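Local coordinates for protein cellulase (Bacillus sp. BG-CS10, PDB 5E09) that hydrolyses internal beta-1,4-glucosidic bonds of cellulose with a family 5 glycoside hydrolase barrel that carries a family 46 carbohydrate-binding module, at residues H176-S181 and R188-P193; M461-A466 and D499-E504; D33-A36 and P40-T43. All coordinates share one frame; numbering follows the deposited sequence.

How the contacts relate
Along the chain the order is contact 3, contact 1, contact 2. Contacts 3 and 1 both belong to the family 5 catalytic barrel: contact 3 lies in the loop between strand 20-23 and helix 44-52, while contact 1 joins helix 161-181 to strand 190-193, the fifth of eight parallel strands. Their centres are 28 Å apart. Contact 2 lies in the C-terminal carbohydrate-binding domain, where strand 458-465 of an antiparallel sheet meets helix 499-502; its centre is 50 Å from that of contact 1 and 39 Å from that of contact 3. No two contacts touch; contacts 3 and 1 belong to one catalytic barrel and contact 2 to a separate binding domain, in keeping with a modular enzyme.

Contact 1 (H176-S181 and R188-P193); sequences HIVRES and RPLVLP
The carbonyl oxygen of Arg188 is gripped by both terminal nitrogens of the Arg179 guanidinium, NH1 and NH2 each standing 3.0 Å from Arg188 O. The fork is end-on and nearly symmetric: the N-H...O angles are 146° from NH1 and 147° from NH2, and the oxygen lies practically in the guanidinium plane. Seen from the acceptor the two donors differ, for NH1 sits in the carbonyl plane on a lone pair whereas NH2 is tilted out of it. A bend at chi2 (-77°) turns the Arg179 chain so that its tip reaches the loop just ahead of strand 190-193, although its CB points alongside the loop and not at it. The NE edge is held by a salt bridge to Asp216, which fixes the group from a second direction.

Leu190 comes from the opposite direction and lays CD1 over one face of this guanidinium, towards its rim, with CD1 3.7 Å from Arg179 NH2. Its other methyl, CD2, meets Val178 CG1 at 3.9 Å, the two side chains running past one another in opposite senses. Val178 also touches Phe144 of strand 142-145 and Ser132 of helix 117-134, and Leu190 touches Leu219 of strand 219-225, so the apolar part belongs to the layer between barrel strands and outer helices. The Arg188 guanidinium is used separately, bonding to Asn185 and to the backbone oxygens of His138, Ser139 and Leu142.

Here a beta-alpha-beta unit of the TIM barrel is closed, the helix being tied to the entry of its following strand. A buried carbonyl thereby receives two N-H groups, and the Arg179 charge, balanced by Asp216, would probably polarise that C=O further.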
# COMPACT_ATOMS: atom_id res chain seq x y z
N HIS A 176 12.53 -23.80 -17.33
CA HIS A 176 13.47 -24.77 -17.87
C HIS A 176 14.92 -24.37 -17.63
O HIS A 176 15.75 -25.23 -17.38
CB HIS A 176 13.20 -25.01 -19.35
CG HIS A 176 11.99 -25.85 -19.60
ND1 HIS A 176 10.96 -25.45 -20.42
CD2 HIS A 176 11.63 -27.06 -19.12
CE1 HIS A 176 10.02 -26.38 -20.44
NE2 HIS A 176 10.41 -27.37 -19.65
N ILE A 177 15.23 -23.08 -17.67
CA ILE A 177 16.58 -22.63 -17.32
C ILE A 177 16.94 -23.04 -15.89
O ILE A 177 17.98 -23.68 -15.64
CB ILE A 177 16.73 -21.11 -17.48
CG1 ILE A 177 16.72 -20.72 -18.96
CG2 ILE A 177 18.02 -20.63 -16.81
CD1 ILE A 177 16.40 -19.26 -19.20
N VAL A 178 16.07 -22.69 -14.94
CA VAL A 178 16.33 -23.01 -13.54
C VAL A 178 16.41 -24.53 -13.29
O VAL A 178 17.35 -25.00 -12.65
CB VAL A 178 15.25 -22.41 -12.62
CG1 VAL A 178 15.48 -22.85 -11.19
CG2 VAL A 178 15.24 -20.90 -12.73
N ARG A 179 15.44 -25.28 -13.81
CA ARG A 179 15.40 -26.73 -13.60
C ARG A 179 16.55 -27.46 -14.30
O ARG A 179 17.01 -28.50 -13.82
CB ARG A 179 14.05 -27.29 -14.08
CG ARG A 179 12.86 -26.85 -13.23
CD ARG A 179 12.80 -27.64 -11.93
NE ARG A 179 11.67 -27.25 -11.08
CZ ARG A 179 11.77 -26.43 -10.03
NH1 ARG A 179 12.95 -25.92 -9.70
NH2 ARG A 179 10.70 -26.13 -9.32
N GLU A 180 17.03 -26.93 -15.42
CA GLU A 180 18.18 -27.53 -16.09
C GLU A 180 19.48 -27.17 -15.40
O GLU A 180 20.48 -27.87 -15.56
CB GLU A 180 18.23 -27.11 -17.56
CG GLU A 180 17.17 -27.80 -18.41
CD GLU A 180 16.98 -27.15 -19.77
OE1 GLU A 180 17.73 -26.21 -20.10
OE2 GLU A 180 16.05 -27.59 -20.49
N SER A 181 19.48 -26.08 -14.63
CA SER A 181 20.68 -25.68 -13.89
C SER A 181 21.18 -26.74 -12.89
O SER A 181 22.37 -26.80 -12.59
CB SER A 181 20.41 -24.37 -13.14
OG SER A 181 21.60 -23.91 -12.53
N ARG A 188 14.16 -26.12 -6.26
CA ARG A 188 13.94 -24.76 -5.80
C ARG A 188 12.51 -24.31 -6.12
O ARG A 188 12.06 -24.45 -7.25
CB ARG A 188 14.94 -23.80 -6.44
CG ARG A 188 14.86 -22.40 -5.88
CD ARG A 188 16.01 -21.53 -6.35
NE ARG A 188 17.30 -22.19 -6.20
CZ ARG A 188 17.97 -22.31 -5.06
NH1 ARG A 188 17.46 -21.84 -3.92
NH2 ARG A 188 19.15 -22.91 -5.04
N PRO A 189 11.78 -23.80 -5.12
CA PRO A 189 10.45 -23.26 -5.39
C PRO A 189 10.50 -22.09 -6.37
O PRO A 189 11.38 -21.24 -6.29
CB PRO A 189 9.98 -22.81 -4.00
CG PRO A 189 10.67 -23.77 -3.08
CD PRO A 189 12.04 -23.93 -3.68
N LEU A 190 9.57 -22.09 -7.31
CA LEU A 190 9.53 -21.09 -8.36
C LEU A 190 8.23 -20.32 -8.25
O LEU A 190 7.19 -20.91 -7.99
CB LEU A 190 9.65 -21.74 -9.74
CG LEU A 190 10.97 -22.45 -10.02
CD1 LEU A 190 10.96 -23.06 -11.41
CD2 LEU A 190 12.13 -21.48 -9.86
N VAL A 191 8.30 -19.02 -8.45
CA VAL A 191 7.14 -18.17 -8.26
C VAL A 191 6.73 -17.55 -9.59
O VAL A 191 7.54 -16.88 -10.24
CB VAL A 191 7.42 -17.07 -7.20
CG1 VAL A 191 6.21 -16.19 -7.01
CG2 VAL A 191 7.83 -17.70 -5.87
N LEU A 192 5.50 -17.78 -10.01
CA LEU A 192 5.03 -17.32 -11.31
C LEU A 192 3.89 -16.33 -11.18
O LEU A 192 2.95 -16.54 -10.40
CB LEU A 192 4.59 -18.49 -12.18
CG LEU A 192 5.61 -19.60 -12.37
CD1 LEU A 192 4.98 -20.79 -13.10
CD2 LEU A 192 6.82 -19.06 -13.13
N PRO A 193 3.96 -15.23 -11.94
CA PRO A 193 2.95 -14.18 -11.91
C PRO A 193 1.82 -14.36 -12.93
O PRO A 193 2.04 -14.92 -14.01
CB PRO A 193 3.76 -12.93 -12.24
CG PRO A 193 4.82 -13.44 -13.18
CD PRO A 193 5.13 -14.85 -12.75

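Contact 2 (M461-A466 and D499-E504); sequences MEAVYA and DAFFNE
In the carbohydrate-binding domain, the short helix 499-502, which follows strand 494-497, packs against strand 458-465 of the domain's antiparallel sheet through the ring of Phe501. Ala463 CB comes to the edge of that ring, near its plane, 3.8 Å from Phe501 CE1 and 3.9 Å from Phe501 CZ. The selenomethionine at Met461 adds its terminal methyl, CE lying 4.2 Å from Phe501 CE1 and approaching the ring obliquely. With CG anti to the backbone N (chi1 173°), Phe501 extends from the helix to the strand, and its CE1-CZ edge leads. Met461 and Ala463, two residues apart, both direct their side chains to this same side of the strand, as expected from the alternation of side chains along a strand.

The polar link lies at the end of the strand. Tyr465 OH and Glu504 O are 4.0 Å apart and joined by a water, which is 2.9 Å from Tyr465 OH and donates to Glu504 O, also at 2.9 Å. The phenol oxygen is further bonded to the backbone N of Arg506, whose side chain makes a cation-pi contact with the Tyr465 ring. Around the apolar end, Met461 touches Ile497 and Phe514, while Ala463 touches Leu512.

Sheet and helix are thus joined by dispersion contacts to one aromatic ring, Ala463 at its edge and Met461 obliquely, with the polar bridge at the side of that packing. Since the phenol binds both the water and the Arg506 N-H, it ties the strand end to the chain just beyond the helix at two points, one direct and one through solvent.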
# COMPACT_ATOMS: atom_id res chain seq x y z
N MSE A 461 -11.94 17.16 -1.54
CA MSE A 461 -12.27 18.44 -2.18
C MSE A 461 -13.08 18.24 -3.46
O MSE A 461 -12.69 17.46 -4.33
CB MSE A 461 -10.99 19.24 -2.50
CG MSE A 461 -11.25 20.57 -3.22
SE MSE A 461 -9.69 21.48 -4.00
CE MSE A 461 -9.45 20.42 -5.61
N GLU A 462 -14.20 18.93 -3.56
CA GLU A 462 -14.97 18.96 -4.80
C GLU A 462 -14.62 20.19 -5.63
O GLU A 462 -14.31 21.25 -5.08
CB GLU A 462 -16.47 18.94 -4.52
CG GLU A 462 -17.02 17.60 -4.08
CD GLU A 462 -18.53 17.64 -3.90
OE1 GLU A 462 -18.99 18.12 -2.84
OE2 GLU A 462 -19.25 17.19 -4.82
N ALA A 463 -14.68 20.04 -6.94
CA ALA A 463 -14.46 21.15 -7.86
C ALA A 463 -15.49 21.12 -8.97
O ALA A 463 -15.51 20.18 -9.76
CB ALA A 463 -13.06 21.09 -8.43
N VAL A 464 -16.35 22.13 -9.04
CA VAL A 464 -17.30 22.22 -10.15
C VAL A 464 -17.25 23.61 -10.75
O VAL A 464 -16.92 24.56 -10.08
CB VAL A 464 -18.75 21.92 -9.71
CG1 VAL A 464 -18.88 20.49 -9.22
CG2 VAL A 464 -19.19 22.91 -8.63
N TYR A 465 -17.56 23.73 -12.04
CA TYR A 465 -17.62 25.05 -12.64
C TYR A 465 -18.87 25.78 -12.16
O TYR A 465 -19.77 25.16 -11.59
CB TYR A 465 -17.60 24.97 -14.16
CG TYR A 465 -16.27 24.53 -14.71
CD1 TYR A 465 -15.15 25.34 -14.59
CD2 TYR A 465 -16.14 23.30 -15.34
CE1 TYR A 465 -13.93 24.93 -15.08
CE2 TYR A 465 -14.93 22.89 -15.84
CZ TYR A 465 -13.83 23.71 -15.71
OH TYR A 465 -12.62 23.28 -16.22
N ALA A 466 -18.91 27.08 -12.40
CA ALA A 466 -20.03 27.91 -11.96
C ALA A 466 -21.36 27.40 -12.51
O ALA A 466 -22.41 27.64 -11.92
CB ALA A 466 -19.81 29.37 -12.36
N ASP A 499 -0.38 22.62 -10.01
CA ASP A 499 -0.32 22.95 -11.42
C ASP A 499 -1.09 21.91 -12.23
O ASP A 499 -1.71 22.22 -13.24
CB ASP A 499 1.14 23.03 -11.89
CG ASP A 499 1.35 24.01 -13.05
OD1 ASP A 499 0.54 24.96 -13.20
OD2 ASP A 499 2.33 23.83 -13.81
N ALA A 500 -1.07 20.66 -11.76
CA ALA A 500 -1.80 19.59 -12.42
C ALA A 500 -3.31 19.84 -12.43
O ALA A 500 -3.99 19.54 -13.41
CB ALA A 500 -1.48 18.25 -11.76
N PHE A 501 -3.84 20.39 -11.34
CA PHE A 501 -5.26 20.73 -11.32
C PHE A 501 -5.57 21.83 -12.32
O PHE A 501 -6.51 21.73 -13.11
CB PHE A 501 -5.71 21.16 -9.92
CG PHE A 501 -7.13 21.68 -9.86
CD1 PHE A 501 -8.20 20.81 -9.77
CD2 PHE A 501 -7.38 23.05 -9.90
CE1 PHE A 501 -9.50 21.28 -9.71
CE2 PHE A 501 -8.69 23.52 -9.84
CZ PHE A 501 -9.75 22.64 -9.74
N PHE A 502 -4.77 22.89 -12.31
CA PHE A 502 -5.05 24.04 -13.16
C PHE A 502 -4.83 23.77 -14.65
O PHE A 502 -5.51 24.36 -15.48
CB PHE A 502 -4.21 25.24 -12.71
CG PHE A 502 -4.67 25.85 -11.43
CD1 PHE A 502 -5.96 26.36 -11.31
CD2 PHE A 502 -3.83 25.92 -10.33
CE1 PHE A 502 -6.39 26.92 -10.13
CE2 PHE A 502 -4.25 26.49 -9.15
CZ PHE A 502 -5.54 26.99 -9.05
N ASN A 503 -3.90 22.87 -14.98
CA ASN A 503 -3.66 22.51 -16.37
C ASN A 503 -4.88 21.87 -17.04
O ASN A 503 -4.91 21.72 -18.26
CB ASN A 503 -2.47 21.54 -16.49
CG ASN A 503 -1.14 22.19 -16.16
OD1 ASN A 503 -0.99 23.42 -16.22
ND2 ASN A 503 -0.16 21.37 -15.81
N GLU A 504 -5.87 21.48 -16.25
CA GLU A 504 -7.04 20.81 -16.81
C GLU A 504 -8.35 21.50 -16.44
O GLU A 504 -9.38 20.86 -16.32
CB GLU A 504 -7.07 19.34 -16.38
CG GLU A 504 -5.85 18.56 -16.87
CD GLU A 504 -5.90 17.07 -16.56
OE1 GLU A 504 -6.97 16.45 -16.78
OE2 GLU A 504 -4.88 16.52 -16.09
O HOH W 1 -12.26 20.46 -16.46

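Contact 3 (D33-A36 and P40-T43); sequences DETA and PRVT
Arg41 NH2 forms a salt bridge with Asp33 OD2 through a hydrogen bond 3.1 Å long, with an N-H...O angle of 152°. The carboxylate oxygen is met on its anti side, with the donor out of the carboxylate plane, and the two side chains cross at about a right angle. The other oxygen, Asp33 OD1, takes the hydroxyl of Thr35, whose OG1 stands 2.9 Å away on the syn side, so one carboxylate serves both the arginine and its own type I turn, Asp33 to Ala36. That turn is closed by Ala36 N bonding to Asp33 O.

A second charge lies obliquely to the guanidinium: Glu34 OE2 is 3.8 Å from Arg41 NE, a long, purely electrostatic pairing, with the oxygen well out of the guanidinium plane and the two flat groups only 13° from parallel. The stronger partner of Glu34 OE2 is Arg83, whose NE makes a salt bridge with it, and a water that donates to Glu34 OE2 at 2.9 Å accepts from Val42 N. Packing follows along the arginine stem, extended from CG to NE. Thr35 CG2 rests 3.5 Å from Arg41 CG, and Glu34 OE2 also lies beside that stem.

These interactions fold the surface loop between strand 20-23 and helix 44-52 back on itself. Helix 78-93 borders it through Arg83 and Val87, and Thr43 supplies the N-cap of helix 44-52.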
# COMPACT_ATOMS: atom_id res chain seq x y z
N ASP A 33 22.75 2.65 -9.19
CA ASP A 33 22.78 1.55 -8.23
C ASP A 33 21.57 1.61 -7.31
O ASP A 33 20.62 2.36 -7.56
CB ASP A 33 24.08 1.56 -7.42
CG ASP A 33 24.17 2.73 -6.46
OD1 ASP A 33 23.58 3.80 -6.74
OD2 ASP A 33 24.84 2.58 -5.42
N GLU A 34 21.60 0.81 -6.25
CA GLU A 34 20.45 0.65 -5.37
C GLU A 34 20.09 1.92 -4.59
O GLU A 34 19.02 1.99 -4.00
CB GLU A 34 20.68 -0.50 -4.39
CG GLU A 34 21.85 -0.30 -3.44
CD GLU A 34 23.15 -0.90 -3.96
OE1 GLU A 34 23.42 -0.78 -5.18
OE2 GLU A 34 23.90 -1.49 -3.15
N THR A 35 20.98 2.91 -4.59
CA THR A 35 20.74 4.14 -3.85
C THR A 35 20.05 5.20 -4.70
O THR A 35 19.72 6.28 -4.21
CB THR A 35 22.04 4.76 -3.29
OG1 THR A 35 22.84 5.27 -4.37
CG2 THR A 35 22.84 3.72 -2.51
N ALA A 36 19.84 4.90 -5.98
CA ALA A 36 19.38 5.91 -6.94
C ALA A 36 18.02 6.53 -6.60
O ALA A 36 17.69 7.61 -7.10
CB ALA A 36 19.34 5.30 -8.33
N PRO A 40 19.23 4.18 1.46
CA PRO A 40 20.64 3.88 1.71
C PRO A 40 20.99 2.46 1.27
O PRO A 40 20.08 1.67 1.04
CB PRO A 40 20.76 4.02 3.23
CG PRO A 40 19.38 3.72 3.73
CD PRO A 40 18.45 4.28 2.70
N ARG A 41 22.29 2.15 1.16
CA ARG A 41 22.69 0.79 0.86
C ARG A 41 22.24 -0.12 2.00
O ARG A 41 22.11 0.32 3.14
CB ARG A 41 24.20 0.69 0.63
CG ARG A 41 24.60 1.19 -0.75
CD ARG A 41 26.03 0.85 -1.14
NE ARG A 41 26.32 1.35 -2.48
CZ ARG A 41 27.43 1.07 -3.17
NH1 ARG A 41 28.36 0.28 -2.65
NH2 ARG A 41 27.60 1.58 -4.39
N VAL A 42 21.98 -1.38 1.68
CA VAL A 42 21.42 -2.30 2.66
C VAL A 42 22.43 -2.60 3.75
O VAL A 42 23.61 -2.84 3.48
CB VAL A 42 20.97 -3.61 1.99
CG1 VAL A 42 20.33 -4.55 3.01
CG2 VAL A 42 20.01 -3.32 0.85
N THR A 43 21.98 -2.56 5.00
CA THR A 43 22.83 -2.90 6.13
C THR A 43 22.40 -4.23 6.73
O THR A 43 21.26 -4.66 6.56
CB THR A 43 22.80 -1.80 7.22
OG1 THR A 43 21.51 -1.77 7.84
CG2 THR A 43 23.12 -0.44 6.62
O HOH W 2 23.13 -2.22 -0.50